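Side-chain contacts in extracellular solute-binding protein, family 1 (PDB 6FTH), which probably captures human milk oligosaccharides outside the cell and delivers them to an ABC transporter for uptake: residues R202-Y207 with Y211-L216; D270-T275 with W481-G486; P28-L33 with L354-L359; K50-D55 with N358-E363; K121-A126 with P141-K146. All blocks are in the same frame, centred on the assembly; numbering follows the deposited sequence.

Contact 1: residues R202-Y207 with Y211-L216; sequences RKLDSY and YSPMLL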
# COMPACT_ATOMS: atom_id res chain seq x y z
N ARG A 202 2.83 -15.20 -4.72
CA ARG A 202 1.56 -15.26 -3.99
C ARG A 202 0.44 -15.73 -4.90
O ARG A 202 0.44 -15.49 -6.11
CB ARG A 202 1.17 -13.86 -3.52
CG ARG A 202 1.94 -13.36 -2.31
CD ARG A 202 1.42 -12.00 -1.84
NE ARG A 202 1.65 -11.81 -0.40
CZ ARG A 202 1.11 -10.85 0.34
NH1 ARG A 202 0.31 -9.95 -0.20
NH2 ARG A 202 1.38 -10.81 1.64
N LYS A 203 -0.57 -16.36 -4.28
CA LYS A 203 -1.78 -16.69 -5.00
C LYS A 203 -2.51 -15.40 -5.36
O LYS A 203 -2.20 -14.32 -4.86
CB LYS A 203 -2.68 -17.58 -4.14
CG LYS A 203 -3.32 -16.89 -2.93
CD LYS A 203 -4.28 -17.84 -2.18
CE LYS A 203 -5.55 -18.14 -2.93
NZ LYS A 203 -6.42 -16.92 -3.06
N LEU A 204 -3.53 -15.53 -6.20
CA LEU A 204 -4.31 -14.39 -6.62
C LEU A 204 -5.45 -14.10 -5.63
O LEU A 204 -5.77 -14.91 -4.75
CB LEU A 204 -4.85 -14.61 -8.03
CG LEU A 204 -3.83 -14.98 -9.10
CD1 LEU A 204 -4.49 -15.12 -10.44
CD2 LEU A 204 -2.70 -13.95 -9.18
N ASP A 205 -6.04 -12.92 -5.78
CA ASP A 205 -7.17 -12.44 -4.99
C ASP A 205 -8.12 -11.77 -5.99
O ASP A 205 -7.94 -11.90 -7.20
CB ASP A 205 -6.69 -11.52 -3.86
CG ASP A 205 -7.64 -11.49 -2.65
OD1 ASP A 205 -8.87 -11.50 -2.83
OD2 ASP A 205 -7.14 -11.42 -1.51
N SER A 206 -9.11 -11.06 -5.47
CA SER A 206 -10.09 -10.40 -6.34
C SER A 206 -9.59 -9.07 -6.87
O SER A 206 -10.30 -8.41 -7.64
CB SER A 206 -11.39 -10.20 -5.57
OG SER A 206 -11.15 -9.43 -4.42
N TYR A 207 -8.40 -8.67 -6.46
CA TYR A 207 -7.69 -7.50 -6.95
C TYR A 207 -6.22 -7.89 -6.95
O TYR A 207 -5.84 -8.88 -6.32
CB TYR A 207 -7.89 -6.31 -6.01
CG TYR A 207 -7.37 -6.54 -4.60
CD1 TYR A 207 -8.06 -7.37 -3.71
CD2 TYR A 207 -6.21 -5.94 -4.16
CE1 TYR A 207 -7.58 -7.58 -2.43
CE2 TYR A 207 -5.72 -6.15 -2.89
CZ TYR A 207 -6.41 -6.97 -2.03
OH TYR A 207 -5.91 -7.17 -0.77
N TYR A 211 2.65 -7.19 -3.54
CA TYR A 211 3.59 -8.25 -3.88
C TYR A 211 3.01 -9.23 -4.90
O TYR A 211 3.45 -10.37 -5.01
CB TYR A 211 4.12 -8.98 -2.63
CG TYR A 211 4.23 -8.06 -1.40
CD1 TYR A 211 4.84 -6.82 -1.47
CD2 TYR A 211 3.64 -8.43 -0.18
CE1 TYR A 211 4.87 -5.97 -0.38
CE2 TYR A 211 3.68 -7.59 0.91
CZ TYR A 211 4.29 -6.36 0.81
OH TYR A 211 4.33 -5.50 1.88
N SER A 212 2.06 -8.75 -5.70
CA SER A 212 1.43 -9.58 -6.71
C SER A 212 2.46 -10.10 -7.72
O SER A 212 3.35 -9.35 -8.13
CB SER A 212 0.43 -8.73 -7.48
OG SER A 212 -0.12 -9.46 -8.56
N PRO A 213 2.32 -11.35 -8.20
CA PRO A 213 3.14 -11.79 -9.34
C PRO A 213 3.00 -10.86 -10.53
O PRO A 213 3.91 -10.80 -11.37
CB PRO A 213 2.60 -13.20 -9.67
CG PRO A 213 1.23 -13.28 -8.98
CD PRO A 213 1.35 -12.37 -7.77
N MET A 214 1.89 -10.13 -10.62
CA MET A 214 1.72 -9.25 -11.78
C MET A 214 2.58 -8.01 -11.70
O MET A 214 2.51 -7.15 -12.58
CB MET A 214 0.25 -8.90 -12.00
CG MET A 214 -0.60 -10.10 -12.33
SD MET A 214 0.16 -11.05 -13.64
CE MET A 214 -0.81 -12.57 -13.66
N LEU A 215 3.41 -7.88 -10.68
CA LEU A 215 4.46 -6.88 -10.75
C LEU A 215 5.36 -7.07 -11.96
O LEU A 215 6.06 -6.13 -12.35
CB LEU A 215 5.26 -6.90 -9.45
CG LEU A 215 4.56 -6.30 -8.24
CD1 LEU A 215 5.30 -6.72 -6.99
CD2 LEU A 215 4.48 -4.77 -8.34
N LEU A 216 5.38 -8.26 -12.58
CA LEU A 216 6.12 -8.44 -13.83
C LEU A 216 5.53 -7.64 -14.99
O LEU A 216 6.19 -7.53 -16.04
CB LEU A 216 6.25 -9.93 -14.21
CG LEU A 216 7.26 -10.72 -13.38
CD1 LEU A 216 7.46 -12.08 -14.03
CD2 LEU A 216 8.60 -10.03 -13.25
O HOH W 1 4.22 -12.83 -5.50
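The long loop between strand 197-199 and strand 235-238 doubles back on itself here, bringing Arg-202 and Leu-204 against Tyr-211 and Pro-213. The main touch is a flat group meeting a ring edge. Tyr-211 CD2 sits over the centre of one face of the Arg-202 guanidinium, 3.5 Å from Arg-202 CZ. The two planes are 67° apart, so the tyrosine presents its edge and not its face. Tyr-211 leans to chi1 -32°, well short of a staggered position, and this tilt sets CD2 over the guanidinium. Arg-202 also makes a cation-pi contact with Phe-276. A lysine in place of Arg-202 would probably leave the edge of Tyr-211 without the flat surface it rests on.

The loop belongs to one lobe of a two-lobed solute-binding fold, beside strand 292-297, whose Phe-296 touches Tyr-211. One water bridges the two backbones. It accepts from Arg-202 N at 2.9 Å. It donates to Tyr-211 O at 2.6 Å. Next to the bridge, Pro-213 CD lies 3.6 Å from Arg-202 O, a buried carbonyl oxygen with no hydrogen-bond partner in the model. Leu-204 CD2 meets Pro-213 CG at 4.0 Å. The proline opens a 3-10 turn, and Ser-212 precedes it in an ST turn, its OG accepting from Met-214 N at 3.0 Å.

Contact 2: residues D270-T275 with W481-G486; sequences DWATKT and WMSKGG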
# COMPACT_ATOMS: atom_id res chain seq x y z
N ASP A 270 1.78 -25.69 -6.47
CA ASP A 270 0.58 -25.33 -5.73
C ASP A 270 0.55 -23.86 -5.34
O ASP A 270 -0.14 -23.48 -4.39
CB ASP A 270 0.41 -26.24 -4.51
CG ASP A 270 1.53 -26.10 -3.51
OD1 ASP A 270 2.60 -25.60 -3.86
OD2 ASP A 270 1.33 -26.54 -2.34
N TRP A 271 1.27 -23.01 -6.08
CA TRP A 271 1.32 -21.58 -5.74
C TRP A 271 -0.08 -20.98 -5.64
O TRP A 271 -0.31 -20.07 -4.83
CB TRP A 271 2.12 -20.82 -6.82
CG TRP A 271 1.35 -20.75 -8.08
CD1 TRP A 271 1.26 -21.71 -9.03
CD2 TRP A 271 0.48 -19.68 -8.50
NE1 TRP A 271 0.39 -21.32 -10.02
CE2 TRP A 271 -0.10 -20.08 -9.72
CE3 TRP A 271 0.14 -18.44 -7.96
CZ2 TRP A 271 -1.01 -19.27 -10.41
CZ3 TRP A 271 -0.77 -17.64 -8.66
CH2 TRP A 271 -1.32 -18.06 -9.85
N ALA A 272 -1.02 -21.47 -6.45
CA ALA A 272 -2.33 -20.83 -6.55
C ALA A 272 -3.22 -21.08 -5.35
O ALA A 272 -4.23 -20.37 -5.19
CB ALA A 272 -3.05 -21.31 -7.81
N THR A 273 -2.90 -22.05 -4.50
CA THR A 273 -3.72 -22.37 -3.34
C THR A 273 -3.03 -22.11 -2.02
O THR A 273 -3.69 -22.20 -0.97
CB THR A 273 -4.21 -23.84 -3.40
OG1 THR A 273 -3.10 -24.73 -3.59
CG2 THR A 273 -5.21 -24.02 -4.53
N LYS A 274 -1.75 -21.76 -2.03
CA LYS A 274 -1.01 -21.51 -0.80
C LYS A 274 -1.50 -20.21 -0.17
O LYS A 274 -1.71 -19.21 -0.86
CB LYS A 274 0.48 -21.36 -1.13
CG LYS A 274 1.17 -22.64 -1.57
CD LYS A 274 1.93 -23.31 -0.40
CE LYS A 274 3.23 -22.57 -0.07
NZ LYS A 274 4.26 -22.72 -1.16
N THR A 275 -1.68 -20.20 1.15
CA THR A 275 -2.04 -18.95 1.82
C THR A 275 -0.88 -17.96 1.72
O THR A 275 0.28 -18.35 1.59
CB THR A 275 -2.35 -19.20 3.30
OG1 THR A 275 -1.14 -19.53 3.99
CG2 THR A 275 -3.36 -20.34 3.47
N TRP A 481 -4.54 -20.44 -16.40
CA TRP A 481 -3.59 -20.33 -17.50
C TRP A 481 -2.15 -20.36 -17.00
O TRP A 481 -1.26 -20.89 -17.69
CB TRP A 481 -3.82 -19.03 -18.24
CG TRP A 481 -5.07 -18.97 -19.05
CD1 TRP A 481 -5.75 -20.03 -19.60
CD2 TRP A 481 -5.78 -17.79 -19.42
NE1 TRP A 481 -6.85 -19.56 -20.30
CE2 TRP A 481 -6.89 -18.19 -20.20
CE3 TRP A 481 -5.59 -16.43 -19.17
CZ2 TRP A 481 -7.80 -17.27 -20.73
CZ3 TRP A 481 -6.50 -15.50 -19.70
CH2 TRP A 481 -7.59 -15.94 -20.47
N MET A 482 -1.88 -19.78 -15.83
CA MET A 482 -0.53 -19.83 -15.28
C MET A 482 -0.15 -21.27 -14.91
O MET A 482 0.98 -21.71 -15.19
CB MET A 482 -0.45 -18.92 -14.06
CG MET A 482 -0.37 -17.41 -14.41
SD MET A 482 -0.55 -16.33 -12.98
CE MET A 482 0.98 -16.73 -12.08
N SER A 483 -1.07 -22.00 -14.31
CA SER A 483 -0.77 -23.35 -13.83
C SER A 483 -0.82 -24.38 -14.96
O SER A 483 0.06 -25.24 -15.05
CB SER A 483 -1.76 -23.74 -12.75
OG SER A 483 -1.54 -22.98 -11.57
N LYS A 484 -1.85 -24.31 -15.81
CA LYS A 484 -2.13 -25.40 -16.73
C LYS A 484 -1.99 -25.05 -18.21
O LYS A 484 -2.13 -25.95 -19.05
CB LYS A 484 -3.54 -25.95 -16.47
CG LYS A 484 -3.76 -26.46 -15.06
CD LYS A 484 -5.25 -26.62 -14.76
CE LYS A 484 -5.50 -27.12 -13.34
NZ LYS A 484 -4.97 -28.49 -13.12
N GLY A 485 -1.73 -23.79 -18.55
CA GLY A 485 -1.69 -23.40 -19.94
C GLY A 485 -3.08 -23.11 -20.50
O GLY A 485 -4.08 -23.05 -19.78
N GLY A 486 -3.12 -22.91 -21.82
CA GLY A 486 -4.36 -22.75 -22.55
C GLY A 486 -4.67 -21.34 -23.00
O GLY A 486 -5.68 -21.14 -23.69
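Ser-483 OG has two polar partners, one across the contact and one in its own helix. Trp-271 NE1 donates to it at 3.0 Å, and a weak hydrogen bond joins it to Ala-479 O one turn back. The indole bond is bent, with an N-H...O angle of 138°, and the oxygen stands 28° out of the ring plane. The rest of the indole is held between two groups. Met-482 CE lies over one face, offset toward the rim, 3.5 Å from Trp-271 CH2. This methyl makes a CH-pi contact, 3.9 Å from the centroid of the six-membered ring. Met-482 SD sits obliquely beside the same ring, 3.7 Å from Trp-271 CH2. Ala-272 CB takes the opposite face. At chi1 71° the indole of Trp-271 is tucked over its own backbone, which brings it against that alanine methyl. An alanine at Trp-271 would probably leave Ser-483 OG without its indole donor and open a gap beside the Met-482 methyl. Ile-262 of helix 249-263 and Leu-204 also touch the indole. The pairing is a Met-aromatic contact, and it joins the loop before helix 276-284 to the C-terminal end of helix 457-484.

Contact 3: residues P28-L33 with L354-L359; sequences PIVSVL and LKLANL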
# COMPACT_ATOMS: atom_id res chain seq x y z
N PRO A 28 -16.14 20.73 26.92
CA PRO A 28 -16.89 20.09 25.84
C PRO A 28 -16.49 18.64 25.69
O PRO A 28 -15.31 18.29 25.81
CB PRO A 28 -16.51 20.92 24.60
CG PRO A 28 -15.21 21.57 24.96
CD PRO A 28 -15.27 21.81 26.43
N ILE A 29 -17.48 17.80 25.41
CA ILE A 29 -17.25 16.37 25.20
C ILE A 29 -17.18 16.10 23.71
O ILE A 29 -17.96 16.65 22.91
CB ILE A 29 -18.34 15.51 25.87
CG1 ILE A 29 -18.37 15.76 27.38
CG2 ILE A 29 -18.06 14.03 25.62
CD1 ILE A 29 -19.53 15.07 28.08
N VAL A 30 -16.21 15.29 23.32
CA VAL A 30 -16.00 14.88 21.94
C VAL A 30 -15.84 13.37 21.97
O VAL A 30 -14.93 12.86 22.61
CB VAL A 30 -14.73 15.52 21.34
CG1 VAL A 30 -14.52 15.05 19.89
CG2 VAL A 30 -14.81 17.04 21.40
N SER A 31 -16.75 12.66 21.30
CA SER A 31 -16.58 11.22 21.13
C SER A 31 -15.66 10.96 19.95
O SER A 31 -15.76 11.62 18.91
CB SER A 31 -17.92 10.53 20.91
OG SER A 31 -18.67 11.12 19.86
N VAL A 32 -14.73 10.03 20.13
CA VAL A 32 -13.71 9.74 19.12
C VAL A 32 -13.65 8.24 18.89
O VAL A 32 -13.18 7.48 19.75
CB VAL A 32 -12.33 10.28 19.52
CG1 VAL A 32 -11.34 10.04 18.39
CG2 VAL A 32 -12.39 11.76 19.85
N LEU A 33 -14.10 7.80 17.72
CA LEU A 33 -13.91 6.42 17.31
C LEU A 33 -12.53 6.29 16.69
O LEU A 33 -12.17 7.07 15.80
CB LEU A 33 -14.97 6.00 16.29
CG LEU A 33 -14.72 4.66 15.59
CD1 LEU A 33 -14.83 3.50 16.55
CD2 LEU A 33 -15.71 4.50 14.42
N LEU A 354 -12.32 20.37 15.93
CA LEU A 354 -11.35 20.96 15.01
C LEU A 354 -10.05 21.32 15.72
O LEU A 354 -8.97 21.19 15.14
CB LEU A 354 -11.98 22.18 14.34
CG LEU A 354 -13.14 21.86 13.38
CD1 LEU A 354 -13.90 23.14 12.97
CD2 LEU A 354 -12.64 21.11 12.12
N LYS A 355 -10.13 21.74 16.98
CA LYS A 355 -8.92 21.95 17.75
C LYS A 355 -8.18 20.63 17.96
O LYS A 355 -6.95 20.57 17.87
CB LYS A 355 -9.25 22.58 19.10
CG LYS A 355 -8.05 22.62 20.02
CD LYS A 355 -8.09 23.77 21.03
CE LYS A 355 -9.23 23.65 21.97
NZ LYS A 355 -8.96 24.48 23.21
N LEU A 356 -8.93 19.55 18.21
CA LEU A 356 -8.33 18.22 18.31
C LEU A 356 -7.61 17.81 17.02
O LEU A 356 -6.49 17.28 17.05
CB LEU A 356 -9.41 17.19 18.67
CG LEU A 356 -9.00 15.73 18.72
CD1 LEU A 356 -7.96 15.51 19.81
CD2 LEU A 356 -10.21 14.84 18.96
N ALA A 357 -8.25 18.04 15.86
CA ALA A 357 -7.57 17.79 14.59
C ALA A 357 -6.29 18.59 14.49
O ALA A 357 -5.23 18.07 14.11
CB ALA A 357 -8.49 18.16 13.43
N ASN A 358 -6.37 19.88 14.79
CA ASN A 358 -5.20 20.72 14.66
C ASN A 358 -4.06 20.18 15.51
O ASN A 358 -2.90 20.17 15.08
CB ASN A 358 -5.54 22.16 15.04
CG ASN A 358 -4.42 23.09 14.70
OD1 ASN A 358 -3.94 23.10 13.57
ND2 ASN A 358 -3.92 23.82 15.71
N LEU A 359 -4.38 19.73 16.73
CA LEU A 359 -3.34 19.23 17.63
C LEU A 359 -2.78 17.88 17.17
O LEU A 359 -1.57 17.65 17.23
CB LEU A 359 -3.88 19.14 19.05
CG LEU A 359 -4.20 20.50 19.70
CD1 LEU A 359 -4.86 20.29 21.04
CD2 LEU A 359 -2.93 21.34 19.85
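Val-32 and Leu-356 form the closer half of this contact, reaching toward each other tip to tip. Val-32 CG2 meets Leu-356 CD2 at 3.9 Å. Val-30 gives the looser half: Val-30 CG1 is 4.4 Å from the same Leu-356 CD2. One leucine branch therefore faces two valines that stand two residues apart on the strand. Leu-356 CG lies opposite the backbone N (chi1 175°), and this carries CD2 off the helix toward the strand. The other branch, CD1, points to a different neighbour, packing on Leu-52 of helix 47-56.

The setting is an alpha/beta lobe of the solute-binding fold. Strand 29-36 is an inner strand of a mixed sheet, between the parallel strands 59-66 and 86-88, and helix 350-360 packs on one face of it. The backbones stay well apart, with the CA atoms of Val-30 and Leu-356 9.1 Å from each other, so side chains alone bridge the gap. No hydrogen bond crosses it. All three touching residues are buried, and Val-86 of the next strand also touches both valines. The solvent side of the helix is different in character: Lys-355, next to Leu-356, is exposed.

Contact 4: residues K50-D55 with N358-E363; sequences KDLEAD and NLLYSE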
# COMPACT_ATOMS: atom_id res chain seq x y z
N LYS A 50 -3.32 11.29 26.91
CA LYS A 50 -3.72 12.07 28.08
C LYS A 50 -3.29 13.53 27.92
O LYS A 50 -4.08 14.45 28.20
CB LYS A 50 -3.10 11.45 29.34
CG LYS A 50 -3.75 10.16 29.77
CD LYS A 50 -3.43 9.84 31.23
CE LYS A 50 -4.15 8.57 31.71
NZ LYS A 50 -5.59 8.50 31.33
N ASP A 51 -2.06 13.74 27.46
CA ASP A 51 -1.59 15.09 27.15
C ASP A 51 -2.49 15.76 26.12
O ASP A 51 -2.83 16.94 26.26
CB ASP A 51 -0.16 15.05 26.59
CG ASP A 51 0.87 14.60 27.61
OD1 ASP A 51 0.53 14.47 28.81
OD2 ASP A 51 2.04 14.39 27.22
N LEU A 52 -2.88 15.03 25.07
CA LEU A 52 -3.67 15.63 24.01
C LEU A 52 -5.00 16.13 24.55
O LEU A 52 -5.44 17.23 24.22
CB LEU A 52 -3.89 14.61 22.90
CG LEU A 52 -4.80 14.99 21.73
CD1 LEU A 52 -4.18 16.12 20.96
CD2 LEU A 52 -5.02 13.76 20.83
N GLU A 53 -5.65 15.30 25.37
CA GLU A 53 -6.93 15.66 25.96
C GLU A 53 -6.80 16.92 26.80
O GLU A 53 -7.63 17.83 26.70
CB GLU A 53 -7.44 14.50 26.80
CG GLU A 53 -8.80 14.76 27.38
CD GLU A 53 -9.40 13.52 28.04
OE1 GLU A 53 -8.64 12.58 28.35
OE2 GLU A 53 -10.62 13.49 28.22
N ALA A 54 -5.76 17.00 27.62
CA ALA A 54 -5.54 18.21 28.41
C ALA A 54 -5.35 19.42 27.51
O ALA A 54 -5.94 20.48 27.72
CB ALA A 54 -4.32 18.01 29.29
N ASP A 55 -4.51 19.27 26.48
CA ASP A 55 -4.21 20.38 25.59
C ASP A 55 -5.42 20.81 24.80
O ASP A 55 -5.52 21.96 24.38
CB ASP A 55 -3.10 19.99 24.62
CG ASP A 55 -1.74 19.97 25.27
OD1 ASP A 55 -1.64 20.24 26.50
OD2 ASP A 55 -0.76 19.70 24.54
N ASN A 358 -6.37 19.88 14.79
CA ASN A 358 -5.20 20.72 14.66
C ASN A 358 -4.06 20.18 15.51
O ASN A 358 -2.90 20.17 15.08
CB ASN A 358 -5.54 22.16 15.04
CG ASN A 358 -4.42 23.09 14.70
OD1 ASN A 358 -3.94 23.10 13.57
ND2 ASN A 358 -3.92 23.82 15.71
N LEU A 359 -4.38 19.73 16.73
CA LEU A 359 -3.34 19.23 17.63
C LEU A 359 -2.78 17.88 17.17
O LEU A 359 -1.57 17.65 17.23
CB LEU A 359 -3.88 19.14 19.05
CG LEU A 359 -4.20 20.50 19.70
CD1 LEU A 359 -4.86 20.29 21.04
CD2 LEU A 359 -2.93 21.34 19.85
N LEU A 360 -3.66 16.98 16.68
CA LEU A 360 -3.19 15.71 16.13
C LEU A 360 -2.14 15.93 15.06
O LEU A 360 -1.16 15.17 14.98
CB LEU A 360 -4.35 14.89 15.55
CG LEU A 360 -5.25 14.21 16.59
CD1 LEU A 360 -6.53 13.74 15.92
CD2 LEU A 360 -4.58 13.06 17.29
N TYR A 361 -2.33 16.96 14.23
CA TYR A 361 -1.46 17.27 13.10
C TYR A 361 -0.30 18.20 13.47
O TYR A 361 0.50 18.56 12.59
CB TYR A 361 -2.30 17.80 11.93
CG TYR A 361 -3.03 16.64 11.24
CD1 TYR A 361 -4.14 16.05 11.82
CD2 TYR A 361 -2.55 16.10 10.06
CE1 TYR A 361 -4.77 14.95 11.24
CE2 TYR A 361 -3.18 15.01 9.46
CZ TYR A 361 -4.28 14.45 10.05
OH TYR A 361 -4.91 13.36 9.49
N SER A 362 -0.17 18.55 14.75
CA SER A 362 1.04 19.24 15.17
C SER A 362 2.18 18.24 15.24
O SER A 362 1.98 17.04 15.40
CB SER A 362 0.84 19.87 16.55
OG SER A 362 0.82 18.90 17.58
N GLU A 363 3.41 18.76 15.20
CA GLU A 363 4.57 17.88 15.28
C GLU A 363 4.58 17.10 16.60
O GLU A 363 4.83 15.89 16.60
CB GLU A 363 5.85 18.69 15.10
CG GLU A 363 7.14 17.89 15.10
CD GLU A 363 8.36 18.74 14.83
OE1 GLU A 363 8.21 19.69 14.02
OE2 GLU A 363 9.44 18.48 15.42
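Apolar packing carries the contact, with Leu-52 of helix 47-56 set against Leu-359 and Leu-360. It uses both of its branches. Leu-52 CD1 meets Leu-359 CB at 3.6 Å. Leu-52 CD2 meets Leu-360 CD2, also at 3.6 Å, and here the two side chains cross at about a right angle. With CG opposite the backbone N (chi1 175°), Leu-52 reaches out from its helix and spreads the two methyls over successive residues of the other. Leu-359 answers with CD1, which lies 4.0 Å from Asp-55 CB. Leu-359 CD1 is also 3.8 Å from Asp-55 O, so it rests on backbone as well as side chain.

No hydrogen bond passes between the segments. The polar bonds lie beside the packing. Leu-359 O accepts twice from Ser-362, from OG at 2.7 Å and from the backbone N at 3.0 Å. The OG approaches in the plane of the carbonyl, aimed at one lone pair, and this helps close the end of helix 350-360. Ser-362 is also the N-cap of helix 363-371. The carboxylate of Asp-55 turns to that helix too, where OD2 hydrogen-bonds Tyr-365 OH.

Helix 47-56 connects the adjacent parallel strands 29-36 and 59-66. The packing thus sets helix 350-360 against the helix of a beta-alpha-beta crossover.

Contact 5: residues K121-A126 with P141-K146; sequences KEKPDA and PSSRGK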
# COMPACT_ATOMS: atom_id res chain seq x y z
N LYS A 121 0.27 22.66 2.55
CA LYS A 121 1.23 23.52 1.87
C LYS A 121 2.48 22.74 1.49
O LYS A 121 2.97 22.85 0.36
CB LYS A 121 1.64 24.69 2.77
CG LYS A 121 2.70 25.63 2.12
CD LYS A 121 3.08 26.80 3.03
CE LYS A 121 3.92 27.86 2.30
NZ LYS A 121 5.13 27.28 1.66
N GLU A 122 3.02 21.96 2.44
CA GLU A 122 4.25 21.22 2.20
C GLU A 122 4.02 19.98 1.34
O GLU A 122 4.93 19.56 0.62
CB GLU A 122 4.90 20.84 3.54
CG GLU A 122 5.26 22.06 4.41
CD GLU A 122 6.19 21.76 5.60
OE1 GLU A 122 6.95 20.76 5.56
OE2 GLU A 122 6.18 22.54 6.58
N LYS A 123 2.83 19.37 1.43
CA LYS A 123 2.50 18.14 0.71
C LYS A 123 1.16 18.29 -0.02
O LYS A 123 0.16 17.67 0.36
CB LYS A 123 2.48 16.97 1.68
CG LYS A 123 3.85 16.78 2.35
CD LYS A 123 3.90 15.61 3.32
CE LYS A 123 5.32 15.44 3.87
NZ LYS A 123 6.23 14.90 2.85
N PRO A 124 1.12 19.09 -1.09
CA PRO A 124 -0.16 19.36 -1.77
C PRO A 124 -0.89 18.13 -2.28
O PRO A 124 -2.12 18.15 -2.38
CB PRO A 124 0.24 20.29 -2.92
CG PRO A 124 1.72 20.13 -3.07
CD PRO A 124 2.24 19.82 -1.70
N ASP A 125 -0.18 17.05 -2.62
CA ASP A 125 -0.83 15.86 -3.14
C ASP A 125 -1.59 15.13 -2.06
O ASP A 125 -2.46 14.31 -2.37
CB ASP A 125 0.18 14.91 -3.79
CG ASP A 125 0.53 15.30 -5.22
OD1 ASP A 125 0.06 16.36 -5.69
OD2 ASP A 125 1.27 14.54 -5.87
N ALA A 126 -1.26 15.38 -0.79
CA ALA A 126 -2.04 14.81 0.29
C ALA A 126 -3.42 15.43 0.33
O ALA A 126 -4.42 14.73 0.49
CB ALA A 126 -1.32 14.99 1.64
N PRO A 141 -6.12 13.21 5.22
CA PRO A 141 -5.11 12.17 5.03
C PRO A 141 -4.06 12.21 6.14
O PRO A 141 -4.04 13.12 6.98
CB PRO A 141 -4.47 12.58 3.70
CG PRO A 141 -4.52 14.07 3.74
CD PRO A 141 -5.78 14.44 4.47
N SER A 142 -3.18 11.21 6.12
CA SER A 142 -1.97 11.23 6.94
C SER A 142 -0.74 11.08 6.05
O SER A 142 -0.85 10.63 4.90
CB SER A 142 -1.96 10.05 7.93
OG SER A 142 -2.09 8.81 7.22
N SER A 143 0.42 11.44 6.60
CA SER A 143 1.72 11.17 5.97
C SER A 143 2.69 10.66 7.00
O SER A 143 2.97 11.35 7.99
CB SER A 143 2.30 12.44 5.33
OG SER A 143 3.70 12.30 5.14
N ARG A 144 3.25 9.47 6.77
CA ARG A 144 4.33 8.96 7.62
C ARG A 144 5.70 9.40 7.16
O ARG A 144 6.72 8.93 7.69
CB ARG A 144 4.26 7.43 7.80
CG ARG A 144 4.15 6.60 6.54
CD ARG A 144 4.29 5.10 6.86
NE ARG A 144 3.84 4.29 5.74
CZ ARG A 144 3.76 2.97 5.76
NH1 ARG A 144 4.16 2.30 6.83
NH2 ARG A 144 3.28 2.32 4.71
N GLY A 145 5.77 10.30 6.18
CA GLY A 145 7.00 11.03 5.93
C GLY A 145 7.80 10.51 4.76
O GLY A 145 7.52 9.47 4.16
N LYS A 146 8.88 11.25 4.50
CA LYS A 146 9.62 11.09 3.25
C LYS A 146 10.36 9.76 3.13
O LYS A 146 10.72 9.37 2.02
CB LYS A 146 10.56 12.27 3.06
CG LYS A 146 11.67 12.38 4.12
CD LYS A 146 12.53 13.64 3.93
CE LYS A 146 13.69 13.73 4.89
NZ LYS A 146 13.31 13.99 6.29
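Two pairs of side chains face each other where the junction of helices 114-122 and 124-130 meets strand 140-143: Lys-123 with Ser-143, and Ala-126 with Pro-141. The strand pairs antiparallel with strand 336-337. Strand 140-143 precedes strand 154-158 of the other lobe's sheet, and strand 336-337 runs on into strand 339-343 of the first, consistent with hinge strands between the lobes of the solute-binding fold. Pro-141 and Ser-143 point toward the helices, and Ser-142 between them points away.

Lys-123 lays its aliphatic stem against the serine. Lys-123 CD and CE are each 3.8 Å from Ser-143 OG. The chain runs straight to CE and then bends (chi4 -72°), turning NZ to salt bridges with Glu-335 and Asp-415. Ser-143 OG hydrogen-bonds the same Glu-335. Lysine and serine thus share a carboxylate, and two acidic groups probably balance the charge of this buried lysine. Ser-143 OG also takes a weak bond from Gly-145 N at 3.1 Å.

Ala-126 is placed by its helix turn, its backbone N donating to Lys-123 O at 2.9 Å. Ala-126 CB faces the proline ring, 3.9 Å from Pro-141 CG. Phe-119 touches both residues, and also Ser-143. Pro-141 CG comes closest to the backbone, lying 3.3 Å from Ala-126 O.

From the N terminus, strand 29-36 and helix 47-56 open contacts 3 and 4, which close far along the chain on helix 350-360 and the turn after it. These two contacts touch, and they tie strand and helix to helix 350-360 in one lobe. Contact 5 and then contact 1 close short loops, one after the other, within those two long ones. Contact 2 opens within them as well but closes beyond them, so it crosses both. Contacts 1 and 2 also touch, and tie the loop after strand 197-199, the loop before helix 276-284 and helix 457-484 together in the other lobe. Tyr-361 OH probably hydrogen-bonds Pro-141 O, joining contacts 4 and 5.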